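PDB 3HG7: D-isomer specific 2-hydroxyacid dehydrogenase family protein from Aeromonas salmonicida subsp. salmonicida, which probably acts as an NAD-dependent oxidoreductase of the D-isomer specific 2-hydroxyacid dehydrogenase family. Local coordinates for residues A[13-22]-A[283-294]. The protein carries 1 engineered substitution. Residues are numbered along the deposited sequence; the frame is centred on the assembly and turned at random.
Sequences QDNAHYERLL and YSFPDDVAQIFV
Pro286 sits in the angle between the His17 and Tyr18 rings, at the point where the C-terminal helix 286-301 returns to the N-terminal part of the chain. The two-domain fold is that of D-2-hydroxyacid dehydrogenases: the last helix crosses back from the Rossmann-type nucleotide-binding domain and packs beside helix 15-24 on the smaller five-stranded parallel sheet. The short helical segments cross at -50°, their axes 9.8 Å apart at closest approach. One proline carbon serves both rings by CH-pi contact: CB of Pro286 stands 3.7 Å from the centroid of His17 and 4.0 Å from that of Tyr18, over a face of each and displaced toward the rim. His17 reaches it with CG anti to the backbone N (chi1 -158°), which brings one face of the imidazole over CB, the two side chains crossing at about a right angle.

Tyr18 pushes deeper, its hydroxyl end running up against Val289, and it also touches Met52 of strand 50-53 and Thr74 in a loop. Further along, Leu22 rests CD1 against both Phe293 CD2 and Val294 CG2, 3.9 Å from each, and Leu21 lays CD1 against the methyl of Ala290. Phe293 in turn lies nearly parallel to Trp70.

At the helix starts the contact turns polar. Tyr283 OH donates to Asp14 OD2 over 2.7 Å, using the carboxylate's syn lone pair, with ring and carboxylate planes 78° apart. That same oxygen takes a second bond, from a bridging water, which also donates to Ser284 O and accepts from Tyr18 OH at 2.7 Å.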
ATOM      1  N   GLN A  13      -1.445  -8.100 -15.495  1.00 12.86           N
ATOM      2  CA  GLN A  13      -2.893  -8.158 -15.748  1.00 14.35           C
ATOM      3  C   GLN A  13      -3.292  -6.936 -16.571  1.00 13.73           C
ATOM      4  O   GLN A  13      -4.299  -6.955 -17.251  1.00 14.43           O
ATOM      5  CB  GLN A  13      -3.692  -8.244 -14.450  1.00 17.25           C
ATOM      6  CG  GLN A  13      -3.528  -7.080 -13.502  1.00 21.74           C
ATOM      7  CD  GLN A  13      -4.337  -7.290 -12.228  1.00 21.75           C
ATOM      8  OE1 GLN A  13      -5.328  -6.611 -11.997  1.00 23.90           O
ATOM      9  NE2 GLN A  13      -3.930  -8.273 -11.413  1.00 23.56           N
ATOM     10  N   ASP A  14      -2.445  -5.895 -16.553  1.00 11.36           N
ATOM     11  CA  ASP A  14      -2.661  -4.707 -17.366  1.00 12.75           C
ATOM     12  C   ASP A  14      -1.885  -4.678 -18.689  1.00 13.39           C
ATOM     13  O   ASP A  14      -1.660  -3.597 -19.261  1.00 13.87           O
ATOM     14  CB  ASP A  14      -2.318  -3.463 -16.524  1.00 14.78           C
ATOM     15  CG  ASP A  14      -3.291  -3.238 -15.376  1.00 13.61           C
ATOM     16  OD1 ASP A  14      -4.525  -3.438 -15.557  1.00 17.49           O
ATOM     17  OD2 ASP A  14      -2.822  -2.868 -14.273  1.00 18.55           O
ATOM     18  N   ASN A  15      -1.473  -5.849 -19.178  1.00 11.86           N
ATOM     19  CA  ASN A  15      -0.709  -5.955 -20.428  1.00 12.06           C
ATOM     20  C   ASN A  15      -1.233  -5.114 -21.596  1.00 12.73           C
ATOM     21  O   ASN A  15      -0.451  -4.507 -22.324  1.00 12.59           O
ATOM     22  CB  ASN A  15      -0.668  -7.410 -20.903  1.00 11.10           C
ATOM     23  CG  ASN A  15       0.488  -8.201 -20.307  1.00 13.10           C
ATOM     24  OD1 ASN A  15       1.356  -7.649 -19.637  1.00 11.47           O
ATOM     25  ND2 ASN A  15       0.499  -9.514 -20.551  1.00 10.94           N
ATOM     26  N   ALA A  16      -2.543  -5.154 -21.831  1.00 12.25           N
ATOM     27  CA  ALA A  16      -3.095  -4.463 -22.975  1.00 14.73           C
ATOM     28  C   ALA A  16      -2.817  -2.949 -22.874  1.00 14.81           C
ATOM     29  O   ALA A  16      -2.381  -2.323 -23.852  1.00 13.75           O
ATOM     30  CB  ALA A  16      -4.602  -4.769 -23.133  1.00 15.80           C
ATOM     31  N   HIS A  17      -3.017  -2.402 -21.677  1.00 14.82           N
ATOM     32  CA  HIS A  17      -2.772  -0.993 -21.397  1.00 16.25           C
ATOM     33  C   HIS A  17      -1.261  -0.713 -21.505  1.00 15.57           C
ATOM     34  O   HIS A  17      -0.846   0.219 -22.186  1.00 16.37           O
ATOM     35  CB  HIS A  17      -3.299  -0.639 -20.002  1.00 18.15           C
ATOM     36  CG  HIS A  17      -3.583   0.821 -19.795  1.00 20.81           C
ATOM     37  ND1 HIS A  17      -4.386   1.291 -18.771  1.00 19.90           N
ATOM     38  CD2 HIS A  17      -3.191   1.912 -20.496  1.00 20.16           C
ATOM     39  CE1 HIS A  17      -4.448   2.612 -18.838  1.00 21.58           C
ATOM     40  NE2 HIS A  17      -3.733   3.012 -19.881  1.00 20.06           N
ATOM     41  N   TYR A  18      -0.441  -1.532 -20.856  1.00 13.32           N
ATOM     42  CA  TYR A  18       1.030  -1.324 -20.961  1.00 13.09           C
ATOM     43  C   TYR A  18       1.545  -1.363 -22.397  1.00 14.22           C
ATOM     44  O   TYR A  18       2.430  -0.565 -22.786  1.00 14.41           O
ATOM     45  CB  TYR A  18       1.806  -2.318 -20.073  1.00 12.83           C
ATOM     46  CG  TYR A  18       1.689  -1.946 -18.618  1.00 14.97           C
ATOM     47  CD1 TYR A  18       2.112  -0.679 -18.172  1.00 13.81           C
ATOM     48  CD2 TYR A  18       1.179  -2.845 -17.680  1.00 13.00           C
ATOM     49  CE1 TYR A  18       1.965  -0.304 -16.832  1.00 15.10           C
ATOM     50  CE2 TYR A  18       1.054  -2.495 -16.351  1.00 14.67           C
ATOM     51  CZ  TYR A  18       1.453  -1.220 -15.927  1.00 14.42           C
ATOM     52  OH  TYR A  18       1.344  -0.843 -14.592  1.00 15.23           O
ATOM     53  N   GLU A  19       1.046  -2.321 -23.177  1.00 15.34           N
ATOM     54  CA  GLU A  19       1.508  -2.466 -24.566  1.00 16.69           C
ATOM     55  C   GLU A  19       1.182  -1.223 -25.392  1.00 17.40           C
ATOM     56  O   GLU A  19       2.030  -0.761 -26.167  1.00 18.34           O
ATOM     57  CB  GLU A  19       0.913  -3.723 -25.211  1.00 17.88           C
ATOM     58  CG  GLU A  19       1.324  -3.961 -26.653  1.00 22.27           C
ATOM     59  CD  GLU A  19       0.797  -5.277 -27.194  1.00 20.41           C
ATOM     60  OE1 GLU A  19      -0.427  -5.472 -27.169  1.00 22.66           O
ATOM     61  OE2 GLU A  19       1.614  -6.106 -27.644  1.00 23.21           O
ATOM     62  N   ARG A  20      -0.043  -0.717 -25.226  1.00 17.75           N
ATOM     63  CA  ARG A  20      -0.477   0.507 -25.896  0.50 17.61           C
ATOM     64  C   ARG A  20       0.429   1.663 -25.489  1.00 17.85           C
ATOM     65  O   ARG A  20       0.942   2.367 -26.347  1.00 18.41           O
ATOM     66  CB  ARG A  20      -1.939   0.837 -25.568  0.50 17.10           C
ATOM     67  CG  ARG A  20      -2.393   2.230 -25.998  0.50 27.32           C
ATOM     68  CD  ARG A  20      -3.909   2.360 -26.023  0.50 15.53           C
ATOM     69  NE  ARG A  20      -4.515   2.168 -24.713  0.50 26.83           N
ATOM     70  CZ  ARG A  20      -4.379   3.002 -23.688  0.50 15.04           C
ATOM     71  NH1 ARG A  20      -3.626   4.088 -23.798  0.50 26.41           N
ATOM     72  NH2 ARG A  20      -4.990   2.735 -22.545  0.50 26.57           N
ATOM     73  N   LEU A  21       0.639   1.838 -24.194  1.00 17.70           N
ATOM     74  CA  LEU A  21       1.424   2.970 -23.689  1.00 18.28           C
ATOM     75  C   LEU A  21       2.880   2.933 -24.136  1.00 18.48           C
ATOM     76  O   LEU A  21       3.458   3.957 -24.567  1.00 18.14           O
ATOM     77  CB  LEU A  21       1.361   2.994 -22.171  1.00 19.06           C
ATOM     78  CG  LEU A  21       0.077   3.504 -21.510  1.00 16.35           C
ATOM     79  CD1 LEU A  21       0.056   3.104 -20.067  1.00 20.03           C
ATOM     80  CD2 LEU A  21       0.011   5.042 -21.693  1.00 20.09           C
ATOM     81  N   LEU A  22       3.472   1.753 -24.017  1.00 18.21           N
ATOM     82  CA  LEU A  22       4.865   1.541 -24.426  1.00 18.73           C
ATOM     83  C   LEU A  22       5.112   1.635 -25.931  1.00 20.64           C
ATOM     84  O   LEU A  22       6.190   2.065 -26.357  1.00 19.80           O
ATOM     85  CB  LEU A  22       5.376   0.213 -23.866  1.00 17.77           C
ATOM     86  CG  LEU A  22       6.212   0.246 -22.581  1.00 34.60           C
ATOM     87  CD1 LEU A  22       6.046   1.512 -21.697  1.00 18.18           C
ATOM     88  CD2 LEU A  22       5.990  -1.004 -21.766  1.00 19.18           C
ATOM     89  N   TYR A 283      -4.181   1.510  -6.113  1.00 15.29           N
ATOM     90  CA  TYR A 283      -3.883   0.715  -7.309  1.00 16.91           C
ATOM     91  C   TYR A 283      -2.705   1.298  -8.049  1.00 15.38           C
ATOM     92  O   TYR A 283      -2.480   2.499  -7.990  1.00 14.87           O
ATOM     93  CB  TYR A 283      -5.115   0.729  -8.228  1.00 20.20           C
ATOM     94  CG  TYR A 283      -4.994  -0.271  -9.334  1.00 32.19           C
ATOM     95  CD1 TYR A 283      -4.726   0.117 -10.656  1.00 22.36           C
ATOM     96  CD2 TYR A 283      -5.117  -1.628  -9.052  1.00 23.29           C
ATOM     97  CE1 TYR A 283      -4.579  -0.852 -11.675  1.00 32.73           C
ATOM     98  CE2 TYR A 283      -4.969  -2.596 -10.053  1.00 33.05           C
ATOM     99  CZ  TYR A 283      -4.702  -2.202 -11.353  1.00 23.17           C
ATOM    100  OH  TYR A 283      -4.575  -3.201 -12.297  1.00 34.04           O
ATOM    101  N   SER A 284      -1.939   0.449  -8.759  1.00 15.65           N
ATOM    102  CA  SER A 284      -0.832   0.940  -9.587  1.00 16.11           C
ATOM    103  C   SER A 284      -1.410   1.195 -10.962  1.00 16.47           C
ATOM    104  O   SER A 284      -1.602   0.242 -11.749  1.00 18.08           O
ATOM    105  CB  SER A 284       0.266  -0.146  -9.738  1.00 14.65           C
ATOM    106  OG  SER A 284       0.992  -0.328  -8.524  1.00 17.74           O
ATOM    107  N   PHE A 285      -1.684   2.452 -11.270  1.00 14.32           N
ATOM    108  CA  PHE A 285      -2.353   2.789 -12.509  1.00 15.61           C
ATOM    109  C   PHE A 285      -1.356   2.770 -13.648  1.00 15.78           C
ATOM    110  O   PHE A 285      -0.239   3.301 -13.480  1.00 14.40           O
ATOM    111  CB  PHE A 285      -3.062   4.137 -12.381  1.00 17.83           C
ATOM    112  CG  PHE A 285      -4.375   4.029 -11.644  1.00 18.29           C
ATOM    113  CD1 PHE A 285      -5.569   3.826 -12.341  1.00 18.91           C
ATOM    114  CD2 PHE A 285      -4.412   4.044 -10.252  1.00 18.43           C
ATOM    115  CE1 PHE A 285      -6.771   3.694 -11.644  1.00 17.73           C
ATOM    116  CE2 PHE A 285      -5.626   3.901  -9.563  1.00 18.14           C
ATOM    117  CZ  PHE A 285      -6.785   3.736 -10.265  1.00 18.25           C
ATOM    118  N   PRO A 286      -1.718   2.143 -14.793  1.00 16.65           N
ATOM    119  CA  PRO A 286      -0.668   1.895 -15.792  1.00 17.43           C
ATOM    120  C   PRO A 286      -0.058   3.177 -16.342  1.00 18.32           C
ATOM    121  O   PRO A 286       1.145   3.211 -16.575  1.00 16.67           O
ATOM    122  CB  PRO A 286      -1.395   1.119 -16.896  1.00 17.96           C
ATOM    123  CG  PRO A 286      -2.500   0.421 -16.165  1.00 20.22           C
ATOM    124  CD  PRO A 286      -2.951   1.376 -15.084  1.00 17.78           C
ATOM    125  N   ASP A 287      -0.864   4.229 -16.509  1.00 19.89           N
ATOM    126  CA  ASP A 287      -0.331   5.507 -16.990  1.00 21.91           C
ATOM    127  C   ASP A 287       0.829   5.975 -16.113  1.00 20.64           C
ATOM    128  O   ASP A 287       1.843   6.461 -16.626  1.00 20.58           O
ATOM    129  CB  ASP A 287      -1.426   6.588 -17.087  1.00 26.09           C
ATOM    130  CG  ASP A 287      -2.457   6.288 -18.177  1.00 38.03           C
ATOM    131  OD1 ASP A 287      -3.363   5.464 -17.935  1.00 29.54           O
ATOM    132  OD2 ASP A 287      -2.386   6.887 -19.271  1.00 28.45           O
ATOM    133  N   ASP A 288       0.718   5.814 -14.798  1.00 19.19           N
ATOM    134  CA  ASP A 288       1.801   6.274 -13.928  1.00 19.88           C
ATOM    135  C   ASP A 288       2.961   5.301 -13.829  1.00 18.25           C
ATOM    136  O   ASP A 288       4.118   5.717 -13.737  1.00 17.56           O
ATOM    137  CB  ASP A 288       1.285   6.593 -12.544  1.00 22.51           C
ATOM    138  CG  ASP A 288       0.445   7.857 -12.524  1.00 32.76           C
ATOM    139  OD1 ASP A 288       0.441   8.622 -13.514  1.00 25.47           O
ATOM    140  OD2 ASP A 288      -0.200   8.097 -11.509  1.00 25.60           O
ATOM    141  N   VAL A 289       2.644   4.012 -13.852  1.00 16.47           N
ATOM    142  CA  VAL A 289       3.688   2.985 -13.813  1.00 16.26           C
ATOM    143  C   VAL A 289       4.505   3.026 -15.129  1.00 14.57           C
ATOM    144  O   VAL A 289       5.718   2.876 -15.104  1.00 13.39           O
ATOM    145  CB  VAL A 289       3.099   1.569 -13.564  1.00 16.40           C
ATOM    146  CG1 VAL A 289       4.203   0.490 -13.632  1.00 15.99           C
ATOM    147  CG2 VAL A 289       2.398   1.488 -12.216  1.00 15.79           C
ATOM    148  N   ALA A 290       3.847   3.248 -16.266  1.00 14.14           N
ATOM    149  CA  ALA A 290       4.564   3.287 -17.544  1.00 15.09           C
ATOM    150  C   ALA A 290       5.545   4.443 -17.585  1.00 15.51           C
ATOM    151  O   ALA A 290       6.629   4.331 -18.160  1.00 15.21           O
ATOM    152  CB  ALA A 290       3.603   3.372 -18.699  1.00 13.99           C
ATOM    153  N   GLN A 291       5.160   5.561 -16.968  1.00 15.15           N
ATOM    154  CA  GLN A 291       6.019   6.719 -16.840  1.00 15.32           C
ATOM    155  C   GLN A 291       7.262   6.369 -16.018  1.00 14.82           C
ATOM    156  O   GLN A 291       8.366   6.763 -16.387  1.00 14.89           O
ATOM    157  CB  GLN A 291       5.222   7.871 -16.189  1.00 16.66           C
ATOM    158  CG  GLN A 291       5.886   9.239 -16.234  1.00 34.48           C
ATOM    159  CD  GLN A 291       5.014  10.341 -15.597  1.00 20.03           C
ATOM    160  OE1 GLN A 291       5.401  11.514 -15.584  1.00 35.21           O
ATOM    161  NE2 GLN A 291       3.846   9.965 -15.084  1.00 34.49           N
ATOM    162  N   ILE A 292       7.088   5.606 -14.934  1.00 13.89           N
ATOM    163  CA  ILE A 292       8.221   5.118 -14.116  1.00 13.44           C
ATOM    164  C   ILE A 292       9.129   4.206 -14.940  1.00 13.48           C
ATOM    165  O   ILE A 292      10.361   4.336 -14.897  1.00 12.89           O
ATOM    166  CB  ILE A 292       7.744   4.396 -12.840  1.00 13.75           C
ATOM    167  CG1 ILE A 292       7.144   5.417 -11.857  1.00 14.47           C
ATOM    168  CG2 ILE A 292       8.877   3.650 -12.145  1.00 14.72           C
ATOM    169  CD1 ILE A 292       6.413   4.757 -10.664  1.00 14.70           C
ATOM    170  N   PHE A 293       8.498   3.321 -15.698  1.00 11.85           N
ATOM    171  CA  PHE A 293       9.234   2.403 -16.568  1.00 12.36           C
ATOM    172  C   PHE A 293      10.073   3.164 -17.601  1.00 13.06           C
ATOM    173  O   PHE A 293      11.274   2.930 -17.724  1.00 13.39           O
ATOM    174  CB  PHE A 293       8.316   1.396 -17.264  1.00 12.81           C
ATOM    175  CG  PHE A 293       9.073   0.506 -18.241  1.00 13.44           C
ATOM    176  CD1 PHE A 293       9.696  -0.659 -17.800  1.00 12.86           C
ATOM    177  CD2 PHE A 293       9.227   0.888 -19.571  1.00 12.90           C
ATOM    178  CE1 PHE A 293      10.427  -1.467 -18.686  1.00 13.84           C
ATOM    179  CE2 PHE A 293       9.991   0.129 -20.460  1.00 13.79           C
ATOM    180  CZ  PHE A 293      10.587  -1.066 -20.022  1.00 12.97           C
ATOM    181  N   VAL A 294       9.460   4.087 -18.330  1.00 13.61           N
ATOM    182  CA  VAL A 294      10.199   4.796 -19.380  1.00 14.64           C
ATOM    183  C   VAL A 294      11.343   5.670 -18.824  1.00 14.65           C
ATOM    184  O   VAL A 294      12.413   5.720 -19.427  1.00 15.02           O
ATOM    185  CB  VAL A 294       9.226   5.596 -20.293  1.00 16.45           C
ATOM    186  CG1 VAL A 294       9.970   6.584 -21.193  1.00 21.88           C
ATOM    187  CG2 VAL A 294       8.378   4.626 -21.098  1.00 21.30           C
TER
HETATM  188  O   HOH W   1      -0.577  -2.062 -13.165  1.00 27.24           O